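Local coordinates for protein N-acetylneuraminate lyase (Fusobacterium nucleatum subsp. nucleatum ATCC 25586, PDB 5ZKA) that belongs to the lyases of the dihydrodipicolinate synthetase family and folds as a TIM barrel, a ring of parallel strands wrapped in helices, at residues Gly20-Met26 with Ala218-Asn224; Glu42-Tyr46 with Leu272-Asp278; Gly60-Glu64 with Tyr265-Lys269; Ile225-Arg229 with Lys302-Lys306. Residue numbers count along the deposited sequence, not the author numbering.

In the fold
The four contacts gather round the seam where the TIM barrel closes. Contact 1 pairs the first strand, 20-24, with the last in sequence, 217-220. Its centre lies about 11 Å from that of contact 3 and about 14 Å from those of contacts 2 and 4. Contacts 2 and 3 share helix 264-274, one joining it to helix 37-49, the other to the loop after strand 55-58; contact 3 is nested within the loop that contact 2 closes. Contacts 1 and 4 follow in series and share helix 223-237, which contact 4 ties to the end of helix 291-304. The C-terminal helices are thereby fastened to the barrel's opening and closing units.

Contact 1 (Gly20-Met26 with Ala218-Asn224); sequences GIYSALM and AIGSTYN
This is a parallel strand pairing at the closure of the barrel, joining the first strand, 20-24, to the strand that ends at Gly-220. The short axes approach to 4.7 Å and cross at -20°. Ile-21 pairs with Ala-218, Tyr-22 with Ile-219 and Ser-23 with Gly-220, the CA atoms 5.0, 4.6 and 5.3 Å apart. Backbone bonds alternate: Ala-218 N to Gly-20 O (3.1 Å), Tyr-22 N to Ala-218 O (2.8 Å), Gly-220 N to Tyr-22 O (3.1 Å), Ala-24 N to Gly-220 O (2.9 Å).

Tyr-22 and Ile-219 share one sheet face, CB to CG1 3.7 Å; Ile-21 and Ala-218 share the other. Beyond Gly-220 the chain turns back, and Ile-21 CG2 sits 4.0 Å from the centroid of the Tyr-223 ring (chi1 m), a CH-pi contact. Gly-220 suits this turn because a CB there would strike Tyr-223 CE2. Asn-224 (chi1 m) finishes the join: its ND2 donates to Ala-24 O and Ser-221 O, both at 2.9 Å, while its OD1 is held by Asn-47, which also bonds Ser-23 OG. Such pairing of first and eighth strands is the hallmark of a closed TIM barrel.

Contact 2 (Glu42-Tyr46 with Leu272-Asp278); sequences EIIRY and LKLEGVD
Along one face of helix 37-49, the segment Glu-42 to Tyr-46 meets the end of helix 264-274 and the turn that follows. All five residues are helical, with Tyr-46 N bonded to Glu-42 O at 2.9 Å. The facing helix ends in a Schellman motif: Val-277 N binds Leu-272 O and Gly-276 N binds Lys-273 O, each at 2.9 Å. Gly-276, at phi 86°, is its C-prime residue, where glycine avoids the strain a CB would meet.

Glu-42 (chi1 m, chi2 t) comes first and reaches across so that its OE1 accepts a bond from Asp-278 N at 2.9 Å, satisfying a backbone amide just past the turn. Its CB also lies 4.0 Å from Val-277 CG1. Ile-43 (m, t) gives the apolar middle, its CG1 being 3.5 Å from Val-277 CG1 and 4.5 Å from Leu-272 CD1. One turn on from Glu-42, Tyr-46 takes the t rotamer and rests its ring on two aliphatic side chains that lie on the same side of it, with CD2 3.7 Å from Leu-272 CD2 and CD1 3.7 Å from Val-277 CG2. Its OH donates to Glu-275 OE1 at 2.6 Å; OE2 of that glutamate is bonded to His-301.

Beyond the contact, Ile-44 packs on helix 70-84, Ile-43 also touches Leu-25 and Asn-224, and Leu-272 leans on Ile-225 of helix 223-237, so the junction lies in the barrel's outer layer of helices.

Contact 3 (Gly60-Glu64 with Tyr265-Lys269); sequences GSTGE and YQTIK
Charge pairing joins the loop Gly-60 to Glu-64 to the helical turn Tyr-265 to Lys-269. Lys-269, extended after an m chi1, brings NZ to 2.7 Å from Glu-64 OE2 in a hydrogen-bonded salt bridge. Both ends have further partners: the ammonium also bonds the carbonyls of Val-27 and Tyr-281, and Glu-64 OE1 accepts from the backbone of Arg-283. A buried pair of this kind is well satisfied because its charges are shared among several groups.

The hydrogen bonding of the loop sets its shape. Glu-64 N bonds Ser-61 O at 2.9 Å, and Gly-63 N weakly bonds Gly-60 O at 3.1 Å; Glu-64 itself has a positive phi, 62°. One water joins the segments, giving a hydrogen bond to Thr-62 OG1 at 2.6 Å and bonded to Tyr-265 OH at 2.9 Å.

By packing, the Tyr-265 ring (chi1 m) lies against the loop, with Thr-62 O over one face and CE1 4.3 Å from Thr-62 CG2. The closest CA pair is Thr-62 and Tyr-265, 7.4 Å apart.

The sequence Gly-Ser-Thr-Gly-Glu matches the family's GXXGE motif: Ser-61 N and Thr-62 OG1 bond O2 and O1 of the modified residue KPI at position 178. The loop thus lies between strand 55-58 and helix 70-84 at this site, with helix 264-274 alongside.

Contact 4 (Ile225-Arg229 with Lys302-Lys306); sequences INGIR and KKFLK
Arg-229 decides this meeting of helix 223-237 with the end of helix 291-304. Its chain leaves at chi1 m and runs extended (chi2 and chi3 t), a shape that carries the guanidinium to the other segment. There NH2 and NH1 both donate to Phe-304 O, at 2.8 and 3.1 Å, with the oxygen near the guanidinium plane. Asn-226, in the t rotamer, steadies the group by accepting from NH1 through OD1 at 3.0 Å, while its ND2 bonds Thr-252.

Leu-305 (m, t), just past the helix, fits beneath: CD1 is 4.0 Å from Ile-225 CD1, and CD2 is 3.4 Å from Ile-225 O and 3.7 Å from Arg-229 NH1. Ile-225 takes chi1 p and also touches Ile-271 and Leu-272 of helix 264-274. The nearest CA atoms, of Asn-226 and Leu-305, are 7.6 Å apart, so side chains bridge the gap.

A positive group thus binds a carbonyl at a helix's C-terminal end, where the helix dipole is negative, and a small apolar patch lies beside it, an arrangement consistent with anchoring the end of the chain.

Contact 1 (Gly20-Met26 with Ala218-Asn224)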
loop_
_atom_site.group_PDB
_atom_site.type_symbol
_atom_site.label_atom_id
_atom_site.label_comp_id
_atom_site.label_asym_id
_atom_site.label_seq_id
_atom_site.Cartn_x
_atom_site.Cartn_y
_atom_site.Cartn_z
ATOM N N GLY A 20 -16.996 10.224 -4.630
ATOM C CA GLY A 20 -17.805 9.060 -4.315
ATOM C C GLY A 20 -17.355 7.825 -5.067
ATOM O O GLY A 20 -16.266 7.775 -5.653
ATOM N N ILE A 21 -18.226 6.816 -5.059
ATOM C CA ILE A 21 -17.922 5.485 -5.578
ATOM C C ILE A 21 -18.430 5.379 -7.014
ATOM O O ILE A 21 -19.626 5.552 -7.265
ATOM C CB ILE A 21 -18.560 4.402 -4.697
ATOM C CG1 ILE A 21 -18.131 4.568 -3.235
ATOM C CG2 ILE A 21 -18.243 3.023 -5.228
ATOM C CD1 ILE A 21 -16.663 4.341 -2.999
ATOM N N TYR A 22 -17.524 5.089 -7.950
ATOM C CA TYR A 22 -17.842 4.921 -9.369
ATOM C C TYR A 22 -17.661 3.463 -9.777
ATOM O O TYR A 22 -16.589 2.890 -9.562
ATOM C CB TYR A 22 -16.917 5.764 -10.258
ATOM C CG TYR A 22 -17.125 7.258 -10.218
ATOM C CD1 TYR A 22 -16.866 7.980 -9.062
ATOM C CD2 TYR A 22 -17.518 7.954 -11.359
ATOM C CE1 TYR A 22 -17.043 9.347 -9.019
ATOM C CE2 TYR A 22 -17.689 9.328 -11.332
ATOM C CZ TYR A 22 -17.438 10.017 -10.159
ATOM O OH TYR A 22 -17.600 11.373 -10.105
ATOM N N SER A 23 -18.672 2.876 -10.414
ATOM C CA SER A 23 -18.461 1.588 -11.062
ATOM C C SER A 23 -17.767 1.798 -12.400
ATOM O O SER A 23 -18.199 2.632 -13.202
ATOM C CB SER A 23 -19.788 0.864 -11.297
ATOM O OG SER A 23 -20.281 0.294 -10.093
ATOM N N ALA A 24 -16.708 1.035 -12.648
ATOM C CA ALA A 24 -16.154 0.938 -13.994
ATOM C C ALA A 24 -17.097 0.042 -14.768
ATOM O O ALA A 24 -17.121 -1.180 -14.576
ATOM C CB ALA A 24 -14.731 0.388 -13.971
ATOM N N LEU A 25 -17.915 0.671 -15.603
ATOM C CA LEU A 25 -19.068 0.018 -16.190
ATOM C C LEU A 25 -18.657 -1.151 -17.078
ATOM O O LEU A 25 -17.869 -0.995 -18.012
ATOM C CB LEU A 25 -19.867 1.046 -16.988
ATOM C CG LEU A 25 -21.178 0.556 -17.590
ATOM C CD1 LEU A 25 -22.155 0.232 -16.464
ATOM C CD2 LEU A 25 -21.750 1.615 -18.525
ATOM N N MET A 26 -19.205 -2.325 -16.790
ATOM C CA MET A 26 -19.008 -3.467 -17.669
ATOM C C MET A 26 -19.984 -3.417 -18.834
ATOM O O MET A 26 -21.082 -2.857 -18.734
ATOM C CB MET A 26 -19.194 -4.769 -16.902
ATOM C CG MET A 26 -18.271 -4.862 -15.707
ATOM S SD MET A 26 -17.620 -6.513 -15.481
ATOM C CE MET A 26 -16.692 -6.778 -16.985
ATOM N N ALA A 218 -13.527 6.404 -5.448
ATOM C CA ALA A 218 -12.924 5.190 -5.970
ATOM C C ALA A 218 -13.624 4.819 -7.264
ATOM O O ALA A 218 -14.813 5.086 -7.433
ATOM C CB ALA A 218 -13.028 4.031 -4.965
ATOM N N ILE A 219 -12.871 4.213 -8.175
ATOM C CA ILE A 219 -13.380 3.726 -9.455
ATOM C C ILE A 219 -12.963 2.262 -9.561
ATOM O O ILE A 219 -11.768 1.957 -9.489
ATOM C CB ILE A 219 -12.814 4.554 -10.625
ATOM C CG1 ILE A 219 -13.239 6.007 -10.479
ATOM C CG2 ILE A 219 -13.237 3.988 -11.973
ATOM C CD1 ILE A 219 -12.360 6.996 -11.315
ATOM N N GLY A 220 -13.929 1.354 -9.682
ATOM C CA GLY A 220 -13.597 -0.064 -9.600
ATOM C C GLY A 220 -14.557 -0.973 -10.331
ATOM O O GLY A 220 -15.746 -0.674 -10.469
ATOM N N SER A 221 -14.035 -2.118 -10.774
ATOM C CA SER A 221 -14.872 -3.111 -11.450
ATOM C C SER A 221 -15.785 -3.845 -10.483
ATOM O O SER A 221 -16.894 -4.252 -10.859
ATOM C CB SER A 221 -13.996 -4.134 -12.165
ATOM O OG SER A 221 -13.101 -4.752 -11.247
ATOM N N THR A 222 -15.337 -4.075 -9.250
ATOM C CA THR A 222 -16.176 -4.902 -8.384
ATOM C C THR A 222 -17.403 -4.162 -7.883
ATOM O O THR A 222 -18.330 -4.804 -7.373
ATOM C CB THR A 222 -15.382 -5.437 -7.191
ATOM O OG1 THR A 222 -15.030 -4.361 -6.310
ATOM C CG2 THR A 222 -14.118 -6.146 -7.667
ATOM N N TYR A 223 -17.456 -2.843 -8.050
ATOM C CA TYR A 223 -18.608 -2.104 -7.566
ATOM C C TYR A 223 -19.847 -2.390 -8.405
ATOM O O TYR A 223 -20.956 -2.082 -7.958
ATOM C CB TYR A 223 -18.281 -0.603 -7.532
ATOM C CG TYR A 223 -16.995 -0.301 -6.773
ATOM C CD1 TYR A 223 -16.589 -1.096 -5.699
ATOM C CD2 TYR A 223 -16.164 0.739 -7.157
ATOM C CE1 TYR A 223 -15.393 -0.841 -5.013
ATOM C CE2 TYR A 223 -14.966 0.999 -6.477
ATOM C CZ TYR A 223 -14.591 0.214 -5.412
ATOM O OH TYR A 223 -13.407 0.482 -4.748
ATOM N N ASN A 224 -19.675 -2.994 -9.594
ATOM C CA ASN A 224 -20.820 -3.450 -10.382
ATOM C C ASN A 224 -21.684 -4.430 -9.591
ATOM O O ASN A 224 -22.890 -4.529 -9.834
ATOM C CB ASN A 224 -20.349 -4.125 -11.678
ATOM C CG ASN A 224 -19.850 -3.132 -12.730
ATOM O OD1 ASN A 224 -20.639 -2.546 -13.468
ATOM N ND2 ASN A 224 -18.523 -2.962 -12.817
#

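Contact 2 (Glu42-Tyr46 with Leu272-Asp278)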
loop_
_atom_site.group_PDB
_atom_site.type_symbol
_atom_site.label_atom_id
_atom_site.label_comp_id
_atom_site.label_asym_id
_atom_site.label_seq_id
_atom_site.Cartn_x
_atom_site.Cartn_y
_atom_site.Cartn_z
ATOM N N GLU A 42 -29.414 -2.731 -18.865
ATOM C CA GLU A 42 -29.699 -3.453 -17.625
ATOM C C GLU A 42 -28.554 -3.323 -16.629
ATOM O O GLU A 42 -28.784 -3.219 -15.418
ATOM C CB GLU A 42 -29.974 -4.927 -17.918
ATOM C CG GLU A 42 -31.288 -5.169 -18.676
ATOM C CD GLU A 42 -31.597 -6.641 -18.843
ATOM O OE1 GLU A 42 -30.853 -7.471 -18.275
ATOM O OE2 GLU A 42 -32.571 -6.968 -19.559
ATOM N N ILE A 43 -27.313 -3.351 -17.116
ATOM C CA ILE A 43 -26.176 -3.206 -16.211
ATOM C C ILE A 43 -26.134 -1.799 -15.634
ATOM O O ILE A 43 -25.862 -1.603 -14.444
ATOM C CB ILE A 43 -24.866 -3.553 -16.939
ATOM C CG1 ILE A 43 -24.841 -5.027 -17.344
ATOM C CG2 ILE A 43 -23.662 -3.219 -16.058
ATOM C CD1 ILE A 43 -23.576 -5.406 -18.144
ATOM N N ILE A 44 -26.386 -0.797 -16.475
ATOM C CA ILE A 44 -26.453 0.584 -16.008
ATOM C C ILE A 44 -27.539 0.739 -14.948
ATOM O O ILE A 44 -27.310 1.332 -13.886
ATOM C CB ILE A 44 -26.692 1.535 -17.197
ATOM C CG1 ILE A 44 -25.460 1.567 -18.106
ATOM C CG2 ILE A 44 -27.028 2.929 -16.703
ATOM C CD1 ILE A 44 -25.742 2.111 -19.506
ATOM N N ARG A 45 -28.746 0.232 -15.234
ATOM C CA ARG A 45 -29.835 0.341 -14.265
ATOM C C ARG A 45 -29.483 -0.346 -12.947
ATOM O O ARG A 45 -29.767 0.185 -11.869
ATOM C CB ARG A 45 -31.127 -0.241 -14.848
ATOM C CG ARG A 45 -31.746 0.602 -15.955
ATOM C CD ARG A 45 -32.898 1.498 -15.461
ATOM N NE ARG A 45 -32.484 2.431 -14.407
ATOM C CZ ARG A 45 -31.879 3.597 -14.623
ATOM N NH1 ARG A 45 -31.597 3.988 -15.860
ATOM N NH2 ARG A 45 -31.540 4.373 -13.600
ATOM N N TYR A 46 -28.847 -1.519 -13.011
ATOM C CA TYR A 46 -28.449 -2.205 -11.782
ATOM C C TYR A 46 -27.480 -1.357 -10.963
ATOM O O TYR A 46 -27.636 -1.225 -9.744
ATOM C CB TYR A 46 -27.824 -3.557 -12.124
ATOM C CG TYR A 46 -27.583 -4.454 -10.933
ATOM C CD1 TYR A 46 -28.627 -5.166 -10.353
ATOM C CD2 TYR A 46 -26.308 -4.618 -10.407
ATOM C CE1 TYR A 46 -28.404 -5.997 -9.262
ATOM C CE2 TYR A 46 -26.080 -5.438 -9.329
ATOM C CZ TYR A 46 -27.133 -6.126 -8.757
ATOM O OH TYR A 46 -26.891 -6.951 -7.680
ATOM N N LEU A 272 -23.603 -10.993 -12.084
ATOM C CA LEU A 272 -24.667 -10.135 -12.584
ATOM C C LEU A 272 -25.800 -10.974 -13.154
ATOM O O LEU A 272 -26.975 -10.677 -12.922
ATOM C CB LEU A 272 -24.113 -9.162 -13.628
ATOM C CG LEU A 272 -23.360 -7.941 -13.069
ATOM C CD1 LEU A 272 -22.553 -7.207 -14.149
ATOM C CD2 LEU A 272 -24.331 -6.976 -12.396
ATOM N N LYS A 273 -25.470 -12.048 -13.879
ATOM C CA LYS A 273 -26.533 -12.895 -14.413
ATOM C C LYS A 273 -27.310 -13.566 -13.287
ATOM O O LYS A 273 -28.540 -13.652 -13.347
ATOM C CB LYS A 273 -25.964 -13.935 -15.378
ATOM C CG LYS A 273 -25.258 -13.328 -16.582
ATOM C CD LYS A 273 -24.854 -14.373 -17.605
ATOM C CE LYS A 273 -23.818 -13.795 -18.576
ATOM N NZ LYS A 273 -23.240 -14.861 -19.437
ATOM N N LEU A 274 -26.616 -14.013 -12.235
ATOM C CA LEU A 274 -27.311 -14.555 -11.070
ATOM C C LEU A 274 -28.184 -13.507 -10.387
ATOM O O LEU A 274 -29.131 -13.869 -9.687
ATOM C CB LEU A 274 -26.307 -15.130 -10.063
ATOM C CG LEU A 274 -25.543 -16.394 -10.463
ATOM C CD1 LEU A 274 -24.382 -16.632 -9.515
ATOM C CD2 LEU A 274 -26.467 -17.613 -10.481
ATOM N N GLU A 275 -27.888 -12.223 -10.570
ATOM C CA GLU A 275 -28.726 -11.147 -10.061
ATOM C C GLU A 275 -29.773 -10.701 -11.066
ATOM O O GLU A 275 -30.435 -9.677 -10.846
ATOM C CB GLU A 275 -27.868 -9.955 -9.634
ATOM C CG GLU A 275 -27.115 -10.216 -8.353
ATOM C CD GLU A 275 -27.987 -10.031 -7.126
ATOM O OE1 GLU A 275 -28.503 -8.913 -6.930
ATOM O OE2 GLU A 275 -28.174 -11.009 -6.373
ATOM N N GLY A 276 -29.946 -11.447 -12.154
ATOM C CA GLY A 276 -30.982 -11.160 -13.119
ATOM C C GLY A 276 -30.624 -10.152 -14.184
ATOM O O GLY A 276 -31.520 -9.711 -14.912
ATOM N N VAL A 277 -29.345 -9.777 -14.295
ATOM C CA VAL A 277 -28.853 -8.813 -15.280
ATOM C C VAL A 277 -28.211 -9.582 -16.427
ATOM O O VAL A 277 -27.358 -10.447 -16.200
ATOM C CB VAL A 277 -27.835 -7.848 -14.640
ATOM C CG1 VAL A 277 -27.334 -6.829 -15.651
ATOM C CG2 VAL A 277 -28.438 -7.142 -13.432
ATOM N N ASP A 278 -28.604 -9.269 -17.658
ATOM C CA ASP A 278 -28.073 -9.956 -18.837
ATOM C C ASP A 278 -26.710 -9.361 -19.197
ATOM O O ASP A 278 -26.590 -8.458 -20.038
ATOM C CB ASP A 278 -29.059 -9.859 -19.998
ATOM C CG ASP A 278 -28.510 -10.445 -21.290
ATOM O OD1 ASP A 278 -27.610 -11.314 -21.226
ATOM O OD2 ASP A 278 -28.984 -10.032 -22.374
#

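Contact 3 (Gly60-Glu64 with Tyr265-Lys269)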
loop_
_atom_site.group_PDB
_atom_site.type_symbol
_atom_site.label_atom_id
_atom_site.label_comp_id
_atom_site.label_asym_id
_atom_site.label_seq_id
_atom_site.Cartn_x
_atom_site.Cartn_y
_atom_site.Cartn_z
ATOM N N GLY A 60 -13.598 2.327 -19.591
ATOM C CA GLY A 60 -12.344 1.959 -18.967
ATOM C C GLY A 60 -11.893 0.554 -19.336
ATOM O O GLY A 60 -12.495 -0.138 -20.162
ATOM N N SER A 61 -10.798 0.124 -18.692
ATOM C CA SER A 61 -10.291 -1.227 -18.917
ATOM C C SER A 61 -11.371 -2.272 -18.654
ATOM O O SER A 61 -11.504 -3.244 -19.409
ATOM C CB SER A 61 -9.079 -1.486 -18.019
ATOM O OG SER A 61 -8.146 -0.419 -18.110
ATOM N N THR A 62 -12.165 -2.064 -17.600
ATOM C CA THR A 62 -13.181 -3.026 -17.179
ATOM C C THR A 62 -14.267 -3.203 -18.226
ATOM O O THR A 62 -14.863 -4.284 -18.328
ATOM C CB THR A 62 -13.798 -2.560 -15.863
ATOM O OG1 THR A 62 -12.766 -2.436 -14.873
ATOM C CG2 THR A 62 -14.869 -3.537 -15.386
ATOM N N GLY A 63 -14.549 -2.163 -19.002
ATOM C CA GLY A 63 -15.521 -2.297 -20.065
ATOM C C GLY A 63 -14.990 -2.959 -21.312
ATOM O O GLY A 63 -15.673 -2.960 -22.339
ATOM N N GLU A 64 -13.778 -3.515 -21.248
ATOM C CA GLU A 64 -13.122 -4.150 -22.389
ATOM C C GLU A 64 -12.884 -3.146 -23.520
ATOM O O GLU A 64 -12.803 -3.503 -24.702
ATOM C CB GLU A 64 -13.908 -5.381 -22.852
ATOM C CG GLU A 64 -13.968 -6.446 -21.716
ATOM C CD GLU A 64 -14.987 -7.543 -21.962
ATOM O OE1 GLU A 64 -14.852 -8.284 -22.961
ATOM O OE2 GLU A 64 -15.936 -7.649 -21.155
ATOM N N TYR A 265 -13.303 -10.740 -14.991
ATOM C CA TYR A 265 -14.394 -10.242 -15.833
ATOM C C TYR A 265 -15.495 -11.284 -15.970
ATOM O O TYR A 265 -16.682 -10.950 -15.892
ATOM C CB TYR A 265 -13.873 -9.826 -17.212
ATOM C CG TYR A 265 -12.919 -8.645 -17.177
ATOM C CD1 TYR A 265 -12.875 -7.790 -16.078
ATOM C CD2 TYR A 265 -12.061 -8.388 -18.235
ATOM C CE1 TYR A 265 -11.999 -6.715 -16.037
ATOM C CE2 TYR A 265 -11.177 -7.316 -18.204
ATOM C CZ TYR A 265 -11.150 -6.486 -17.103
ATOM O OH TYR A 265 -10.281 -5.418 -17.069
ATOM N N GLN A 266 -15.121 -12.553 -16.150
ATOM C CA GLN A 266 -16.116 -13.612 -16.286
ATOM C C GLN A 266 -16.962 -13.757 -15.023
ATOM O O GLN A 266 -18.164 -14.029 -15.102
ATOM C CB GLN A 266 -15.425 -14.938 -16.615
ATOM C CG GLN A 266 -14.719 -14.969 -17.973
ATOM C CD GLN A 266 -13.262 -14.516 -17.907
ATOM O OE1 GLN A 266 -12.819 -13.921 -16.914
ATOM N NE2 GLN A 266 -12.510 -14.790 -18.977
ATOM N N THR A 267 -16.354 -13.589 -13.846
ATOM C CA THR A 267 -17.083 -13.844 -12.602
ATOM C C THR A 267 -18.023 -12.696 -12.264
ATOM O O THR A 267 -19.157 -12.929 -11.830
ATOM C CB THR A 267 -16.092 -14.097 -11.460
ATOM O OG1 THR A 267 -15.367 -15.298 -11.749
ATOM C CG2 THR A 267 -16.816 -14.278 -10.114
ATOM N N ILE A 268 -17.586 -11.450 -12.482
ATOM C CA ILE A 268 -18.495 -10.319 -12.293
ATOM C C ILE A 268 -19.698 -10.452 -13.221
ATOM O O ILE A 268 -20.853 -10.280 -12.801
ATOM C CB ILE A 268 -17.754 -8.982 -12.500
ATOM C CG1 ILE A 268 -16.663 -8.817 -11.426
ATOM C CG2 ILE A 268 -18.753 -7.806 -12.481
ATOM C CD1 ILE A 268 -15.737 -7.638 -11.638
ATOM N N LYS A 269 -19.451 -10.792 -14.492
ATOM C CA LYS A 269 -20.568 -10.959 -15.422
ATOM C C LYS A 269 -21.457 -12.127 -15.016
ATOM O O LYS A 269 -22.690 -12.048 -15.141
ATOM C CB LYS A 269 -20.046 -11.139 -16.847
ATOM C CG LYS A 269 -19.445 -9.868 -17.407
ATOM C CD LYS A 269 -19.332 -9.911 -18.919
ATOM C CE LYS A 269 -18.769 -8.599 -19.458
ATOM N NZ LYS A 269 -18.424 -8.679 -20.905
HETATM O O HOH W 1 -10.468 -3.725 -14.672
#

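Contact 4 (Ile225-Arg229 with Lys302-Lys306)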
loop_
_atom_site.group_PDB
_atom_site.type_symbol
_atom_site.label_atom_id
_atom_site.label_comp_id
_atom_site.label_asym_id
_atom_site.label_seq_id
_atom_site.Cartn_x
_atom_site.Cartn_y
_atom_site.Cartn_z
ATOM N N ILE A 225 -21.084 -5.178 -8.667
ATOM C CA ILE A 225 -21.828 -6.150 -7.869
ATOM C C ILE A 225 -21.651 -5.964 -6.372
ATOM O O ILE A 225 -22.467 -6.498 -5.590
ATOM C CB ILE A 225 -21.430 -7.589 -8.269
ATOM C CG1 ILE A 225 -19.913 -7.772 -8.120
ATOM C CG2 ILE A 225 -21.856 -7.893 -9.701
ATOM C CD1 ILE A 225 -19.470 -9.230 -8.176
ATOM N N ASN A 226 -20.617 -5.256 -5.909
ATOM C CA ASN A 226 -20.345 -5.106 -4.480
ATOM C C ASN A 226 -20.330 -3.636 -4.057
ATOM O O ASN A 226 -19.670 -3.267 -3.080
ATOM C CB ASN A 226 -19.028 -5.793 -4.113
ATOM C CG ASN A 226 -18.842 -5.930 -2.610
ATOM O OD1 ASN A 226 -19.761 -6.338 -1.887
ATOM N ND2 ASN A 226 -17.647 -5.576 -2.128
ATOM N N GLY A 227 -21.076 -2.790 -4.780
ATOM C CA GLY A 227 -21.060 -1.361 -4.510
ATOM C C GLY A 227 -21.644 -0.958 -3.168
ATOM O O GLY A 227 -21.285 0.094 -2.630
ATOM N N ILE A 228 -22.575 -1.757 -2.624
ATOM C CA ILE A 228 -23.151 -1.438 -1.315
ATOM C C ILE A 228 -22.061 -1.430 -0.250
ATOM O O ILE A 228 -21.898 -0.452 0.491
ATOM C CB ILE A 228 -24.278 -2.425 -0.958
ATOM C CG1 ILE A 228 -25.434 -2.289 -1.948
ATOM C CG2 ILE A 228 -24.785 -2.202 0.485
ATOM C CD1 ILE A 228 -25.933 -0.878 -2.105
ATOM N N ARG A 229 -21.296 -2.525 -0.164
ATOM C CA ARG A 229 -20.210 -2.604 0.815
ATOM C C ARG A 229 -19.165 -1.524 0.577
ATOM O O ARG A 229 -18.628 -0.948 1.529
ATOM C CB ARG A 229 -19.541 -3.981 0.763
ATOM C CG ARG A 229 -20.283 -5.089 1.525
ATOM C CD ARG A 229 -19.405 -6.342 1.592
ATOM N NE ARG A 229 -20.151 -7.461 2.153
ATOM C CZ ARG A 229 -20.784 -8.379 1.431
ATOM N NH1 ARG A 229 -20.747 -8.306 0.103
ATOM N NH2 ARG A 229 -21.466 -9.356 2.038
ATOM N N LYS A 302 -24.026 -16.839 -3.469
ATOM C CA LYS A 302 -24.802 -17.312 -2.322
ATOM C C LYS A 302 -24.188 -16.869 -0.994
ATOM O O LYS A 302 -24.912 -16.558 -0.043
ATOM C CB LYS A 302 -24.932 -18.837 -2.371
ATOM C CG LYS A 302 -26.080 -19.320 -3.245
ATOM C CD LYS A 302 -25.866 -20.747 -3.743
ATOM C CE LYS A 302 -25.608 -21.719 -2.601
ATOM N NZ LYS A 302 -25.629 -23.137 -3.074
ATOM N N LYS A 303 -22.859 -16.820 -0.910
ATOM C CA LYS A 303 -22.226 -16.506 0.369
ATOM C C LYS A 303 -22.156 -15.005 0.632
ATOM O O LYS A 303 -22.275 -14.572 1.782
ATOM C CB LYS A 303 -20.817 -17.106 0.418
ATOM C CG LYS A 303 -20.030 -16.780 1.689
ATOM C CD LYS A 303 -18.824 -17.695 1.838
ATOM C CE LYS A 303 -17.997 -17.347 3.079
ATOM N NZ LYS A 303 -18.844 -17.222 4.304
ATOM N N PHE A 304 -21.944 -14.191 -0.407
ATOM C CA PHE A 304 -21.601 -12.785 -0.208
ATOM C C PHE A 304 -22.664 -11.795 -0.670
ATOM O O PHE A 304 -22.668 -10.661 -0.179
ATOM C CB PHE A 304 -20.263 -12.459 -0.905
ATOM C CG PHE A 304 -19.079 -13.156 -0.281
ATOM C CD1 PHE A 304 -18.627 -12.789 0.980
ATOM C CD2 PHE A 304 -18.460 -14.211 -0.924
ATOM C CE1 PHE A 304 -17.559 -13.441 1.567
ATOM C CE2 PHE A 304 -17.375 -14.859 -0.346
ATOM C CZ PHE A 304 -16.929 -14.477 0.901
ATOM N N LEU A 305 -23.585 -12.188 -1.561
ATOM C CA LEU A 305 -24.382 -11.180 -2.254
ATOM C C LEU A 305 -25.861 -11.496 -2.381
ATOM O O LEU A 305 -26.600 -10.638 -2.873
ATOM C CB LEU A 305 -23.821 -10.935 -3.666
ATOM C CG LEU A 305 -22.419 -10.327 -3.712
ATOM C CD1 LEU A 305 -21.846 -10.361 -5.131
ATOM C CD2 LEU A 305 -22.443 -8.898 -3.184
ATOM N N LYS A 306 -26.324 -12.668 -1.968
ATOM C CA LYS A 306 -27.723 -13.026 -2.173
ATOM C C LYS A 306 -28.524 -12.774 -0.902
ATOM O O LYS A 306 -28.016 -12.968 0.202
ATOM C CB LYS A 306 -27.838 -14.486 -2.609
ATOM C CG LYS A 306 -29.218 -14.876 -3.111
ATOM C CD LYS A 306 -29.375 -16.383 -3.113
ATOM C CE LYS A 306 -30.731 -16.802 -3.654
ATOM N NZ LYS A 306 -30.760 -16.765 -5.142
#